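Local coordinates for SEC-C motif domain protein (Psychrobacter arcticus, PDB 2I9W) that is of unknown function but binds two zinc ions, one through its N-terminal cysteines and one through a C-terminal SEC-C motif, at residues V117-Y122 against H132-T137; D82-K87 against P156-S161; T76-Q81 against S150-D155. All coordinates share one frame; numbering follows the deposited sequence.

Along the chain the segments run 76-81, 82-87, 117-122, 132-137, 150-155, 156-161, so contacts 2 and 3 are continuous on both sides and enclose the hairpin of contact 1. The centres of contacts 2 and 3 lie about 11 Å apart, while contact 1 is about 17 Å from contact 3 and about 19 Å from contact 2, centre to centre. Contacts 1 and 3 share the four-stranded antiparallel sheet, in which strands 128-142 and 149-153 are neighbours; they join strands and a helical turn within the NTF2-like part. Contact 2 lies farther out, on the loop after strand 149-153 that leads toward the second zinc site.

Contact 1 of 3, residues V117-Y122 against H132-T137; sequences VEFKAY and HHELST
Glu118 and His133 are joined by a short side-chain hydrogen bond, His133 NE2 to Glu118 OE2 at 2.7 Å. The oxygen uses its anti lone pair and lies in the imidazole plane, and carboxylate and ring are only 26° apart. Glu118 can reach because CG stands anti to the backbone N (chi1 178°) and the chain runs extended from there. Lys120 covers one face of the same ring, its CE 4.0 Å from the ring centroid and directly above it. An alanine at Glu118 would probably leave His133 NE2 without this acceptor and the imidazole freer to turn.

Beneath these side chains runs a regular antiparallel ladder. Phe119 and Glu134 form its central hydrogen-bonded pair, with Glu134 N 2.9 Å from Phe119 O; the pairs Val117-Ser136 and Ala121-His132 repeat the pattern, two bonds each. On the other face of the sheet, Phe119 CG stands in the crowded position between the backbone N and the carbonyl carbon (chi1 66°). The Phe119 ring receives Glu134 CB over one face, 3.8 Å from the centroid in a CH-pi contact, and Ser136 OG at its edge, 3.5 Å from CE1.

The two segments belong to the hairpin of strands 114-125 and 128-142. Strand 97-107 flanks it beyond Glu118 and Lys120, and Met57 of helix 53-66 packs on Val117 and Phe119.

Contact 2 of 3, residues D82-K87 against P156-S161; sequences DLLDIK and PTVSMS
Leu83 touches the carbonyl oxygen of Ser159 with a methyl, CD1 lying 3.6 Å from Ser159 O, a van der Waals contact in which the oxygen meets only carbon from this side chain. A sound polar bond lies to one side, where Asp85, at the N-cap of helix 86-95, accepts from Ala88 N through OD1. Between the two segments themselves the contact is apolar. Leu83 CD1, anti to CA (chi2 -177°), also presses on Met160 CG at 3.5 Å, the two side chains crossing at about a right angle; Met160 is a selenomethionine.

Here the chain has left strand 149-153 and heads for the SEC-C motif, whose four cysteines bind the second zinc ion. Met160 lies about 10 Å from that zinc ion, measured from its side chain, and touches Ile169 close to the site.

Val158 touches both leucines. Its CB faces Leu83 CB at 4.2 Å, while the branch CG1, anti to the carbonyl carbon (chi1 -64°), comes within 3.6 Å of Leu84 CD2. Leu84 also touches Thr76, and Val73 of helix 69-74, and Gln80 packs against both Val158 and Met160.

Contact 3 of 3, residues T76-Q81 against S150-D155; sequences TLPAQQ and SWYFLD
Gln80 grips the backbone of Asp155 with both ends of its side-chain amide, at the tightly bonded end of the contact. Asp155 N donates to Gln80 OE1 at 2.9 Å, in the carbonyl plane and on a lone pair; Gln80 NE2 donates in return to Asp155 O at 2.8 Å, a more bent bond of 141°. Two bonds to one residue fix the rotation of the amide and give both OE1 and NE2 a partner in a buried place. The chain reaches across because it is extended, with CD anti to CA (chi2 -179°). Nearby, Leu77 N donates to Phe153 O at 2.9 Å, part of the single beta bridge between Thr76 and Phe153. Leu77 then packs tightly on Leu154, CD2 to CD2 at 3.9 Å. Tyr152 is covered by the facing segment more than any other residue here, and at buried Thr76 the carbonyl O accepts a nearly straight bond from Gln81 NE2, tying the turn back to its own start.

In the NTF2-like domain this pairing sets a weakly bonded helical turn, about 78-81, against the edge strand 149-153 of the antiparallel sheet. The apolar pair also lines the second zinc site. The side chain of Leu154 is about 6 Å from a bound zinc ion. It borders Cys180, and Leu77 borders Cys170.

The solvent side is looser. Exposed Pro78 lays CD over one face of the Tyr152 ring, 20° off the ring normal and toward the rim, in a CH-pi contact. Thr76 and partly exposed Asp155 are bridged by a water, which donates to Thr76 OG1 at 2.8 Å and to Asp155 OD2 at a longer 3.1 Å. Both groups have further partners: Thr76 OG1 is bonded to Ile72 O, and Asp155 OD1 to Thr157 OG1.

Contact 1 of 3, residues V117-Y122 against H132-T137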
ATOM      1  N   VAL A 117       0.080  -0.448   9.522  1.00 19.82           N
ATOM      2  CA  VAL A 117      -1.358  -0.526   9.254  1.00 20.23           C
ATOM      3  C   VAL A 117      -1.703  -2.015   9.309  1.00 20.21           C
ATOM      4  O   VAL A 117      -1.120  -2.840   8.563  1.00 21.54           O
ATOM      5  CB  VAL A 117      -1.714  -0.014   7.843  1.00 19.82           C
ATOM      6  CG1 VAL A 117      -3.236  -0.071   7.595  1.00 21.27           C
ATOM      7  CG2 VAL A 117      -1.135   1.399   7.620  1.00 17.61           C
ATOM      8  N   GLU A 118      -2.667  -2.352  10.167  1.00 20.50           N
ATOM      9  CA  GLU A 118      -3.224  -3.706  10.290  1.00 18.47           C
ATOM     10  C   GLU A 118      -4.572  -3.656   9.578  1.00 16.63           C
ATOM     11  O   GLU A 118      -5.379  -2.766   9.836  1.00 16.77           O
ATOM     12  CB  GLU A 118      -3.429  -4.073  11.766  1.00 18.17           C
ATOM     13  CG  GLU A 118      -4.041  -5.437  11.998  1.00 19.59           C
ATOM     14  CD  GLU A 118      -4.367  -5.759  13.438  1.00 21.93           C
ATOM     15  OE1 GLU A 118      -3.990  -4.997  14.359  1.00 20.79           O
ATOM     16  OE2 GLU A 118      -5.039  -6.799  13.652  1.00 26.19           O
ATOM     17  N   PHE A 119      -4.823  -4.617   8.709  1.00 20.76           N
ATOM     18  CA  PHE A 119      -6.061  -4.627   7.943  1.00 19.70           C
ATOM     19  C   PHE A 119      -6.493  -6.027   7.527  1.00 18.77           C
ATOM     20  O   PHE A 119      -5.706  -6.995   7.599  1.00 17.18           O
ATOM     21  CB  PHE A 119      -5.888  -3.732   6.712  1.00 21.26           C
ATOM     22  CG  PHE A 119      -4.887  -4.261   5.734  1.00 16.40           C
ATOM     23  CD1 PHE A 119      -3.536  -3.926   5.850  1.00 21.93           C
ATOM     24  CD2 PHE A 119      -5.268  -5.115   4.711  1.00 19.16           C
ATOM     25  CE1 PHE A 119      -2.625  -4.430   4.936  1.00 25.63           C
ATOM     26  CE2 PHE A 119      -4.320  -5.638   3.779  1.00 25.64           C
ATOM     27  CZ  PHE A 119      -3.011  -5.264   3.891  1.00 26.84           C
ATOM     28  N   LYS A 120      -7.756  -6.148   7.136  1.00 19.34           N
ATOM     29  CA  LYS A 120      -8.281  -7.359   6.549  1.00 20.35           C
ATOM     30  C   LYS A 120      -8.730  -7.045   5.139  1.00 19.39           C
ATOM     31  O   LYS A 120      -9.551  -6.136   4.923  1.00 19.51           O
ATOM     32  CB  LYS A 120      -9.467  -7.892   7.366  1.00 20.15           C
ATOM     33  CG  LYS A 120      -9.058  -8.366   8.737  1.00 23.22           C
ATOM     34  CD  LYS A 120     -10.196  -8.909   9.574  1.00 24.57           C
ATOM     35  CE  LYS A 120      -9.633  -9.317  10.925  1.00 28.59           C
ATOM     36  NZ  LYS A 120     -10.568 -10.107  11.761  1.00 31.24           N
ATOM     37  N   ALA A 121      -8.164  -7.764   4.188  1.00 18.76           N
ATOM     38  CA  ALA A 121      -8.577  -7.656   2.783  1.00 20.66           C
ATOM     39  C   ALA A 121      -9.435  -8.860   2.422  1.00 21.55           C
ATOM     40  O   ALA A 121      -8.972 -10.001   2.491  1.00 21.87           O
ATOM     41  CB  ALA A 121      -7.360  -7.598   1.860  1.00 20.61           C
ATOM     42  N   TYR A 122     -10.695  -8.610   2.033  1.00 20.91           N
ATOM     43  CA  TYR A 122     -11.662  -9.672   1.889  1.00 18.63           C
ATOM     44  C   TYR A 122     -11.696 -10.148   0.468  1.00 19.60           C
ATOM     45  O   TYR A 122     -11.449  -9.387  -0.445  1.00 18.84           O
ATOM     46  CB  TYR A 122     -13.074  -9.206   2.299  1.00 17.14           C
ATOM     47  CG  TYR A 122     -13.204  -8.962   3.784  1.00 18.73           C
ATOM     48  CD1 TYR A 122     -12.798  -7.762   4.339  1.00 18.72           C
ATOM     49  CD2 TYR A 122     -13.768  -9.921   4.625  1.00 19.04           C
ATOM     50  CE1 TYR A 122     -12.923  -7.504   5.726  1.00 21.87           C
ATOM     51  CE2 TYR A 122     -13.870  -9.686   6.020  1.00 26.05           C
ATOM     52  CZ  TYR A 122     -13.440  -8.469   6.546  1.00 24.58           C
ATOM     53  OH  TYR A 122     -13.577  -8.219   7.899  1.00 23.07           O
ATOM     54  N   HIS A 132      -7.652 -11.895   4.150  1.00 21.46           N
ATOM     55  CA  HIS A 132      -6.221 -11.843   4.434  1.00 24.75           C
ATOM     56  C   HIS A 132      -6.034 -10.881   5.579  1.00 24.00           C
ATOM     57  O   HIS A 132      -6.297  -9.694   5.397  1.00 25.82           O
ATOM     58  CB  HIS A 132      -5.447 -11.225   3.275  1.00 26.54           C
ATOM     59  CG  HIS A 132      -5.468 -12.022   2.018  1.00 31.96           C
ATOM     60  ND1 HIS A 132      -4.779 -13.206   1.879  1.00 37.89           N
ATOM     61  CD2 HIS A 132      -6.041 -11.777   0.815  1.00 40.87           C
ATOM     62  CE1 HIS A 132      -4.959 -13.678   0.658  1.00 45.74           C
ATOM     63  NE2 HIS A 132      -5.715 -12.825  -0.013  1.00 38.84           N
ATOM     64  N   HIS A 133      -5.591 -11.376   6.737  1.00 22.93           N
ATOM     65  CA  HIS A 133      -5.310 -10.502   7.893  1.00 23.27           C
ATOM     66  C   HIS A 133      -3.822 -10.134   7.951  1.00 23.89           C
ATOM     67  O   HIS A 133      -2.960 -10.979   8.158  1.00 24.23           O
ATOM     68  CB  HIS A 133      -5.746 -11.188   9.180  1.00 24.81           C
ATOM     69  CG  HIS A 133      -5.691 -10.307  10.389  1.00 21.88           C
ATOM     70  ND1 HIS A 133      -5.816 -10.801  11.668  1.00 29.14           N
ATOM     71  CD2 HIS A 133      -5.552  -8.963  10.518  1.00 19.59           C
ATOM     72  CE1 HIS A 133      -5.760  -9.806  12.531  1.00 27.03           C
ATOM     73  NE2 HIS A 133      -5.605  -8.678  11.862  1.00 18.26           N
ATOM     74  N   GLU A 134      -3.529  -8.870   7.716  1.00 23.04           N
ATOM     75  CA  GLU A 134      -2.199  -8.463   7.396  1.00 23.12           C
ATOM     76  C   GLU A 134      -1.755  -7.363   8.348  1.00 23.12           C
ATOM     77  O   GLU A 134      -2.561  -6.568   8.826  1.00 20.21           O
ATOM     78  CB  GLU A 134      -2.173  -7.955   5.953  1.00 28.57           C
ATOM     79  CG  GLU A 134      -2.652  -8.917   4.869  1.00 39.14           C
ATOM     80  CD  GLU A 134      -1.676 -10.047   4.555  1.00 47.49           C
ATOM     81  OE1 GLU A 134      -0.454  -9.884   4.774  1.00 56.39           O
ATOM     82  OE2 GLU A 134      -2.137 -11.104   4.064  1.00 37.54           O
ATOM     83  N   LEU A 135      -0.453  -7.363   8.686  1.00 21.39           N
ATOM     84  CA  LEU A 135       0.172  -6.225   9.335  1.00 20.81           C
ATOM     85  C   LEU A 135       1.302  -5.729   8.429  1.00 23.85           C
ATOM     86  O   LEU A 135       2.327  -6.408   8.282  1.00 24.24           O
ATOM     87  CB  LEU A 135       0.732  -6.597  10.709  1.00 17.90           C
ATOM     88  CG  LEU A 135       1.425  -5.483  11.526  1.00 22.32           C
ATOM     89  CD1 LEU A 135       0.432  -4.347  11.843  1.00 22.42           C
ATOM     90  CD2 LEU A 135       2.086  -6.011  12.832  1.00 21.27           C
ATOM     91  N   SER A 136       1.100  -4.571   7.817  1.00 24.37           N
ATOM     92  CA  SER A 136       2.043  -4.030   6.842  1.00 26.84           C
ATOM     93  C   SER A 136       2.832  -2.853   7.426  1.00 21.06           C
ATOM     94  O   SER A 136       2.287  -2.005   8.215  1.00 22.52           O
ATOM     95  CB  SER A 136       1.282  -3.594   5.612  1.00 29.99           C
ATOM     96  OG  SER A 136       0.880  -4.754   4.889  1.00 29.31           O
ATOM     97  N   THR A 137       4.104  -2.774   7.007  1.00 20.22           N
ATOM     98  CA  THR A 137       5.000  -1.760   7.438  1.00 19.89           C
ATOM     99  C   THR A 137       5.409  -0.869   6.284  1.00 18.56           C
ATOM    100  O   THR A 137       5.608  -1.335   5.134  1.00 21.10           O
ATOM    101  CB  THR A 137       6.277  -2.319   8.107  1.00 19.44           C
ATOM    102  OG1 THR A 137       5.891  -3.229   9.152  1.00 21.61           O
ATOM    103  CG2 THR A 137       7.098  -1.153   8.696  1.00 19.47           C
TER

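Contact 2 of 3, residues D82-K87 against P156-S161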
ATOM      1  N   ASP A  82      12.759  -3.236  -8.503  1.00 22.04           N
ATOM      2  CA  ASP A  82      13.324  -4.151  -9.512  1.00 24.22           C
ATOM      3  C   ASP A  82      13.226  -5.635  -9.143  1.00 23.08           C
ATOM      4  O   ASP A  82      13.494  -6.495  -9.976  1.00 27.06           O
ATOM      5  CB  ASP A  82      14.785  -3.795  -9.816  1.00 26.84           C
ATOM      6  CG  ASP A  82      14.930  -2.509 -10.611  1.00 37.77           C
ATOM      7  OD1 ASP A  82      13.894  -1.905 -11.004  1.00 47.18           O
ATOM      8  OD2 ASP A  82      16.095  -2.102 -10.845  1.00 49.85           O
ATOM      9  N   LEU A  83      12.860  -5.941  -7.919  1.00 22.20           N
ATOM     10  CA  LEU A  83      12.640  -7.311  -7.483  1.00 20.96           C
ATOM     11  C   LEU A  83      11.211  -7.774  -7.694  1.00 24.23           C
ATOM     12  O   LEU A  83      10.936  -8.949  -7.525  1.00 27.00           O
ATOM     13  CB  LEU A  83      13.007  -7.454  -5.997  1.00 22.87           C
ATOM     14  CG  LEU A  83      14.484  -7.164  -5.634  1.00 23.21           C
ATOM     15  CD1 LEU A  83      14.705  -7.417  -4.143  1.00 25.69           C
ATOM     16  CD2 LEU A  83      15.467  -7.937  -6.456  1.00 20.61           C
ATOM     17  N   LEU A  84      10.296  -6.861  -8.046  1.00 23.01           N
ATOM     18  CA  LEU A  84       8.883  -7.215  -8.261  1.00 24.27           C
ATOM     19  C   LEU A  84       8.667  -7.650  -9.709  1.00 23.75           C
ATOM     20  O   LEU A  84       9.425  -7.255 -10.569  1.00 23.74           O
ATOM     21  CB  LEU A  84       7.983  -6.019  -7.949  1.00 22.28           C
ATOM     22  CG  LEU A  84       8.123  -5.410  -6.562  1.00 26.79           C
ATOM     23  CD1 LEU A  84       7.335  -4.103  -6.485  1.00 23.89           C
ATOM     24  CD2 LEU A  84       7.684  -6.462  -5.522  1.00 28.66           C
ATOM     25  N   ASP A  85       7.664  -8.497  -9.944  1.00 24.53           N
ATOM     26  CA  ASP A  85       7.320  -9.006 -11.260  1.00 25.81           C
ATOM     27  C   ASP A  85       5.936  -8.447 -11.535  1.00 23.57           C
ATOM     28  O   ASP A  85       4.939  -8.929 -11.008  1.00 22.04           O
ATOM     29  CB  ASP A  85       7.333 -10.542 -11.266  1.00 25.68           C
ATOM     30  CG  ASP A  85       6.886 -11.148 -12.584  1.00 31.48           C
ATOM     31  OD1 ASP A  85       6.205 -10.490 -13.401  1.00 32.45           O
ATOM     32  OD2 ASP A  85       7.226 -12.319 -12.796  1.00 42.42           O
ATOM     33  N   ILE A  86       5.883  -7.406 -12.348  1.00 23.49           N
ATOM     34  CA  ILE A  86       4.665  -6.616 -12.506  1.00 25.19           C
ATOM     35  C   ILE A  86       3.572  -7.461 -13.174  1.00 25.20           C
ATOM     36  O   ILE A  86       2.393  -7.351 -12.875  1.00 25.57           O
ATOM     37  CB  ILE A  86       4.966  -5.314 -13.304  1.00 24.87           C
ATOM     38  CG1 ILE A  86       3.763  -4.378 -13.299  1.00 26.93           C
ATOM     39  CG2 ILE A  86       5.377  -5.635 -14.707  1.00 28.70           C
ATOM     40  CD1 ILE A  86       4.133  -2.937 -13.477  1.00 27.87           C
ATOM     41  N   LYS A  87       3.972  -8.346 -14.071  1.00 22.13           N
ATOM     42  CA  LYS A  87       3.011  -9.241 -14.698  1.00 21.68           C
ATOM     43  C   LYS A  87       2.342 -10.185 -13.694  1.00 21.58           C
ATOM     44  O   LYS A  87       1.149 -10.453 -13.803  1.00 22.89           O
ATOM     45  CB  LYS A  87       3.698 -10.020 -15.806  1.00 24.48           C
ATOM     46  CG  LYS A  87       3.269  -9.560 -17.197  1.00 30.81           C
ATOM     47  CD  LYS A  87       3.589  -8.081 -17.484  1.00 34.82           C
ATOM     48  CE  LYS A  87       3.474  -7.784 -18.996  1.00 33.04           C
ATOM     49  N   PRO A 156       7.570  -7.587   2.472  1.00 23.52           N
ATOM     50  CA  PRO A 156       8.258  -8.633   3.226  1.00 27.89           C
ATOM     51  C   PRO A 156       8.389  -9.935   2.447  1.00 27.68           C
ATOM     52  O   PRO A 156       8.982 -10.885   2.958  1.00 30.57           O
ATOM     53  CB  PRO A 156       7.331  -8.846   4.433  1.00 28.31           C
ATOM     54  CG  PRO A 156       6.018  -8.655   3.877  1.00 23.32           C
ATOM     55  CD  PRO A 156       6.127  -7.594   2.779  1.00 26.54           C
ATOM     56  N   THR A 157       7.856  -9.993   1.225  1.00 26.69           N
ATOM     57  CA  THR A 157       7.870 -11.226   0.437  1.00 28.85           C
ATOM     58  C   THR A 157       9.051 -11.335  -0.557  1.00 28.41           C
ATOM     59  O   THR A 157       9.406 -12.434  -0.965  1.00 33.98           O
ATOM     60  CB  THR A 157       6.547 -11.396  -0.363  1.00 30.05           C
ATOM     61  OG1 THR A 157       6.530 -10.445  -1.432  1.00 27.43           O
ATOM     62  CG2 THR A 157       5.271 -11.211   0.526  1.00 29.67           C
ATOM     63  N   VAL A 158       9.675 -10.232  -0.943  1.00 27.84           N
ATOM     64  CA  VAL A 158      10.774 -10.277  -1.924  1.00 28.27           C
ATOM     65  C   VAL A 158      12.076 -10.787  -1.289  1.00 28.73           C
ATOM     66  O   VAL A 158      12.425 -10.420  -0.163  1.00 28.06           O
ATOM     67  CB  VAL A 158      11.015  -8.895  -2.600  1.00 30.69           C
ATOM     68  CG1 VAL A 158       9.810  -8.492  -3.404  1.00 32.81           C
ATOM     69  CG2 VAL A 158      11.311  -7.857  -1.590  1.00 28.32           C
ATOM     70  N   SER A 159      12.781 -11.647  -2.016  1.00 30.71           N
ATOM     71  CA  SER A 159      14.046 -12.217  -1.517  1.00 30.96           C
ATOM     72  C   SER A 159      15.184 -11.227  -1.780  1.00 28.42           C
ATOM     73  O   SER A 159      15.373 -10.747  -2.892  1.00 28.97           O
ATOM     74  CB  SER A 159      14.306 -13.608  -2.118  1.00 33.49           C
ATOM     75  OG  SER A 159      15.221 -13.591  -3.213  1.00 42.72           O
HETATM   76  N   MSE A 160      15.930 -10.903  -0.733  1.00 27.31           N
HETATM   77  CA  MSE A 160      17.020  -9.927  -0.833  1.00 25.05           C
HETATM   78  C   MSE A 160      18.186 -10.436  -0.053  1.00 24.39           C
HETATM   79  O   MSE A 160      18.025 -11.181   0.899  1.00 27.10           O
HETATM   80  CB  MSE A 160      16.613  -8.596  -0.234  1.00 25.33           C
HETATM   81  CG  MSE A 160      15.310  -8.064  -0.723  1.00 28.74           C
HETATM   82 SE   MSE A 160      15.006  -6.332   0.126  0.75 27.58          SE
HETATM   83  CE  MSE A 160      16.034  -5.205  -1.148  1.00 29.19           C
ATOM     84  N   SER A 161      19.371 -10.028  -0.459  1.00 23.41           N
ATOM     85  CA  SER A 161      20.573 -10.406   0.231  1.00 25.12           C
ATOM     86  C   SER A 161      21.191  -9.080   0.671  1.00 25.66           C
ATOM     87  O   SER A 161      22.090  -8.563   0.019  1.00 29.92           O
ATOM     88  CB  SER A 161      21.472 -11.231  -0.705  1.00 24.20           C
ATOM     89  OG  SER A 161      20.947 -12.558  -0.929  1.00 24.53           O
TER

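Contact 3 of 3, residues T76-Q81 against S150-D155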
ATOM      1  N   THR A  76       6.089   0.803  -3.733  1.00 17.73           N
ATOM      2  CA  THR A  76       6.975  -0.079  -2.976  1.00 17.78           C
ATOM      3  C   THR A  76       8.329   0.595  -2.798  1.00 17.50           C
ATOM      4  O   THR A  76       8.766   1.349  -3.683  1.00 20.38           O
ATOM      5  CB  THR A  76       7.130  -1.414  -3.697  1.00 17.86           C
ATOM      6  OG1 THR A  76       5.844  -1.976  -3.875  1.00 21.58           O
ATOM      7  CG2 THR A  76       7.971  -2.430  -2.885  1.00 17.90           C
ATOM      8  N   LEU A  77       8.961   0.343  -1.660  1.00 18.93           N
ATOM      9  CA  LEU A  77      10.319   0.835  -1.379  1.00 19.72           C
ATOM     10  C   LEU A  77      11.145   0.797  -2.643  1.00 20.00           C
ATOM     11  O   LEU A  77      11.227  -0.262  -3.269  1.00 19.02           O
ATOM     12  CB  LEU A  77      11.004  -0.033  -0.307  1.00 23.93           C
ATOM     13  CG  LEU A  77      12.334   0.586   0.167  1.00 26.16           C
ATOM     14  CD1 LEU A  77      12.062   1.799   1.061  1.00 29.10           C
ATOM     15  CD2 LEU A  77      13.178  -0.439   0.901  1.00 27.56           C
ATOM     16  N   PRO A  78      11.712   1.955  -3.070  1.00 20.38           N
ATOM     17  CA  PRO A  78      12.417   1.991  -4.375  1.00 20.50           C
ATOM     18  C   PRO A  78      13.490   0.870  -4.587  1.00 19.01           C
ATOM     19  O   PRO A  78      13.568   0.301  -5.662  1.00 19.41           O
ATOM     20  CB  PRO A  78      13.009   3.407  -4.408  1.00 21.51           C
ATOM     21  CG  PRO A  78      12.069   4.228  -3.542  1.00 20.77           C
ATOM     22  CD  PRO A  78      11.690   3.290  -2.441  1.00 21.74           C
ATOM     23  N   ALA A  79      14.254   0.547  -3.544  1.00 18.51           N
ATOM     24  CA  ALA A  79      15.275  -0.509  -3.589  1.00 20.01           C
ATOM     25  C   ALA A  79      14.738  -1.900  -3.873  1.00 20.66           C
ATOM     26  O   ALA A  79      15.522  -2.783  -4.214  1.00 20.60           O
ATOM     27  CB  ALA A  79      16.078  -0.531  -2.275  1.00 19.85           C
ATOM     28  N   GLN A  80      13.430  -2.102  -3.696  1.00 19.40           N
ATOM     29  CA  GLN A  80      12.788  -3.404  -3.929  1.00 20.74           C
ATOM     30  C   GLN A  80      12.078  -3.490  -5.266  1.00 21.03           C
ATOM     31  O   GLN A  80      11.640  -4.563  -5.665  1.00 23.69           O
ATOM     32  CB  GLN A  80      11.758  -3.689  -2.827  1.00 20.97           C
ATOM     33  CG  GLN A  80      12.344  -3.915  -1.464  1.00 22.16           C
ATOM     34  CD  GLN A  80      11.302  -4.223  -0.412  1.00 22.61           C
ATOM     35  OE1 GLN A  80      10.297  -3.527  -0.303  1.00 21.71           O
ATOM     36  NE2 GLN A  80      11.527  -5.279   0.365  1.00 23.57           N
ATOM     37  N   GLN A  81      11.905  -2.352  -5.941  1.00 22.48           N
ATOM     38  CA  GLN A  81      11.018  -2.297  -7.081  1.00 19.51           C
ATOM     39  C   GLN A  81      11.462  -3.211  -8.217  1.00 22.10           C
ATOM     40  O   GLN A  81      10.630  -3.884  -8.791  1.00 21.58           O
ATOM     41  CB  GLN A  81      10.872  -0.871  -7.597  1.00 19.34           C
ATOM     42  CG  GLN A  81      10.037  -0.025  -6.661  1.00 17.94           C
ATOM     43  CD  GLN A  81       9.882   1.412  -7.139  1.00 19.85           C
ATOM     44  OE1 GLN A  81      10.263   1.731  -8.244  1.00 23.76           O
ATOM     45  NE2 GLN A  81       9.375   2.281  -6.282  1.00 20.01           N
ATOM     46  N   SER A 150       7.558  10.945   1.068  1.00 26.34           N
ATOM     47  CA  SER A 150       6.465  10.053   0.710  1.00 25.91           C
ATOM     48  C   SER A 150       6.606   8.778   1.512  1.00 23.22           C
ATOM     49  O   SER A 150       7.702   8.412   1.965  1.00 22.10           O
ATOM     50  CB  SER A 150       6.493   9.754  -0.811  1.00 28.30           C
ATOM     51  OG  SER A 150       5.898  10.848  -1.517  1.00 30.09           O
ATOM     52  N   TRP A 151       5.480   8.096   1.689  1.00 19.00           N
ATOM     53  CA  TRP A 151       5.457   6.799   2.327  1.00 20.36           C
ATOM     54  C   TRP A 151       5.625   5.718   1.292  1.00 20.20           C
ATOM     55  O   TRP A 151       5.111   5.860   0.150  1.00 20.67           O
ATOM     56  CB  TRP A 151       4.106   6.586   2.987  1.00 21.02           C
ATOM     57  CG  TRP A 151       3.938   7.349   4.208  1.00 17.02           C
ATOM     58  CD1 TRP A 151       3.240   8.498   4.360  1.00 18.28           C
ATOM     59  CD2 TRP A 151       4.499   7.043   5.490  1.00 18.46           C
ATOM     60  NE1 TRP A 151       3.289   8.898   5.644  1.00 23.31           N
ATOM     61  CE2 TRP A 151       4.107   8.063   6.355  1.00 18.37           C
ATOM     62  CE3 TRP A 151       5.334   6.035   5.971  1.00 22.98           C
ATOM     63  CZ2 TRP A 151       4.447   8.066   7.716  1.00 20.25           C
ATOM     64  CZ3 TRP A 151       5.670   6.033   7.298  1.00 20.28           C
ATOM     65  CH2 TRP A 151       5.251   7.046   8.158  1.00 20.66           C
ATOM     66  N   TYR A 152       6.350   4.667   1.682  1.00 20.43           N
ATOM     67  CA  TYR A 152       6.592   3.514   0.827  1.00 19.58           C
ATOM     68  C   TYR A 152       6.351   2.222   1.571  1.00 21.45           C
ATOM     69  O   TYR A 152       6.637   2.124   2.773  1.00 21.23           O
ATOM     70  CB  TYR A 152       8.029   3.523   0.284  1.00 19.65           C
ATOM     71  CG  TYR A 152       8.319   4.629  -0.667  1.00 20.50           C
ATOM     72  CD1 TYR A 152       8.782   5.843  -0.212  1.00 20.32           C
ATOM     73  CD2 TYR A 152       8.123   4.468  -2.013  1.00 21.49           C
ATOM     74  CE1 TYR A 152       9.024   6.878  -1.058  1.00 21.50           C
ATOM     75  CE2 TYR A 152       8.386   5.495  -2.876  1.00 23.91           C
ATOM     76  CZ  TYR A 152       8.838   6.703  -2.384  1.00 24.38           C
ATOM     77  OH  TYR A 152       9.088   7.730  -3.213  1.00 25.97           O
ATOM     78  N   PHE A 153       5.820   1.242   0.853  1.00 22.61           N
ATOM     79  CA  PHE A 153       5.539  -0.071   1.432  1.00 20.10           C
ATOM     80  C   PHE A 153       6.801  -0.907   1.494  1.00 20.71           C
ATOM     81  O   PHE A 153       7.516  -1.020   0.490  1.00 19.80           O
ATOM     82  CB  PHE A 153       4.474  -0.783   0.580  1.00 20.28           C
ATOM     83  CG  PHE A 153       4.257  -2.211   0.945  1.00 20.28           C
ATOM     84  CD1 PHE A 153       3.712  -2.560   2.146  1.00 20.37           C
ATOM     85  CD2 PHE A 153       4.551  -3.212   0.043  1.00 22.75           C
ATOM     86  CE1 PHE A 153       3.453  -3.895   2.446  1.00 20.90           C
ATOM     87  CE2 PHE A 153       4.302  -4.536   0.330  1.00 20.27           C
ATOM     88  CZ  PHE A 153       3.781  -4.890   1.543  1.00 21.90           C
ATOM     89  N   LEU A 154       7.069  -1.500   2.659  1.00 18.98           N
ATOM     90  CA  LEU A 154       8.199  -2.451   2.844  1.00 21.08           C
ATOM     91  C   LEU A 154       7.682  -3.853   2.520  1.00 22.88           C
ATOM     92  O   LEU A 154       6.868  -4.411   3.261  1.00 21.43           O
ATOM     93  CB  LEU A 154       8.722  -2.398   4.292  1.00 23.63           C
ATOM     94  CG  LEU A 154       9.458  -1.148   4.737  1.00 25.85           C
ATOM     95  CD1 LEU A 154       9.963  -1.356   6.171  1.00 28.21           C
ATOM     96  CD2 LEU A 154      10.587  -0.749   3.809  1.00 32.84           C
ATOM     97  N   ASP A 155       8.085  -4.394   1.373  1.00 24.27           N
ATOM     98  CA  ASP A 155       7.535  -5.686   0.898  1.00 24.31           C
ATOM     99  C   ASP A 155       8.289  -6.803   1.632  1.00 23.72           C
ATOM    100  O   ASP A 155       9.509  -6.923   1.485  1.00 23.86           O
ATOM    101  CB  ASP A 155       7.653  -5.809  -0.613  1.00 24.71           C
ATOM    102  CG  ASP A 155       6.834  -6.935  -1.182  1.00 30.81           C
ATOM    103  OD1 ASP A 155       6.914  -8.060  -0.643  1.00 37.38           O
ATOM    104  OD2 ASP A 155       6.101  -6.713  -2.179  1.00 36.61           O
TER
HETATM  105  O   HOH W   1       4.501  -4.449  -3.474  1.00 21.71           O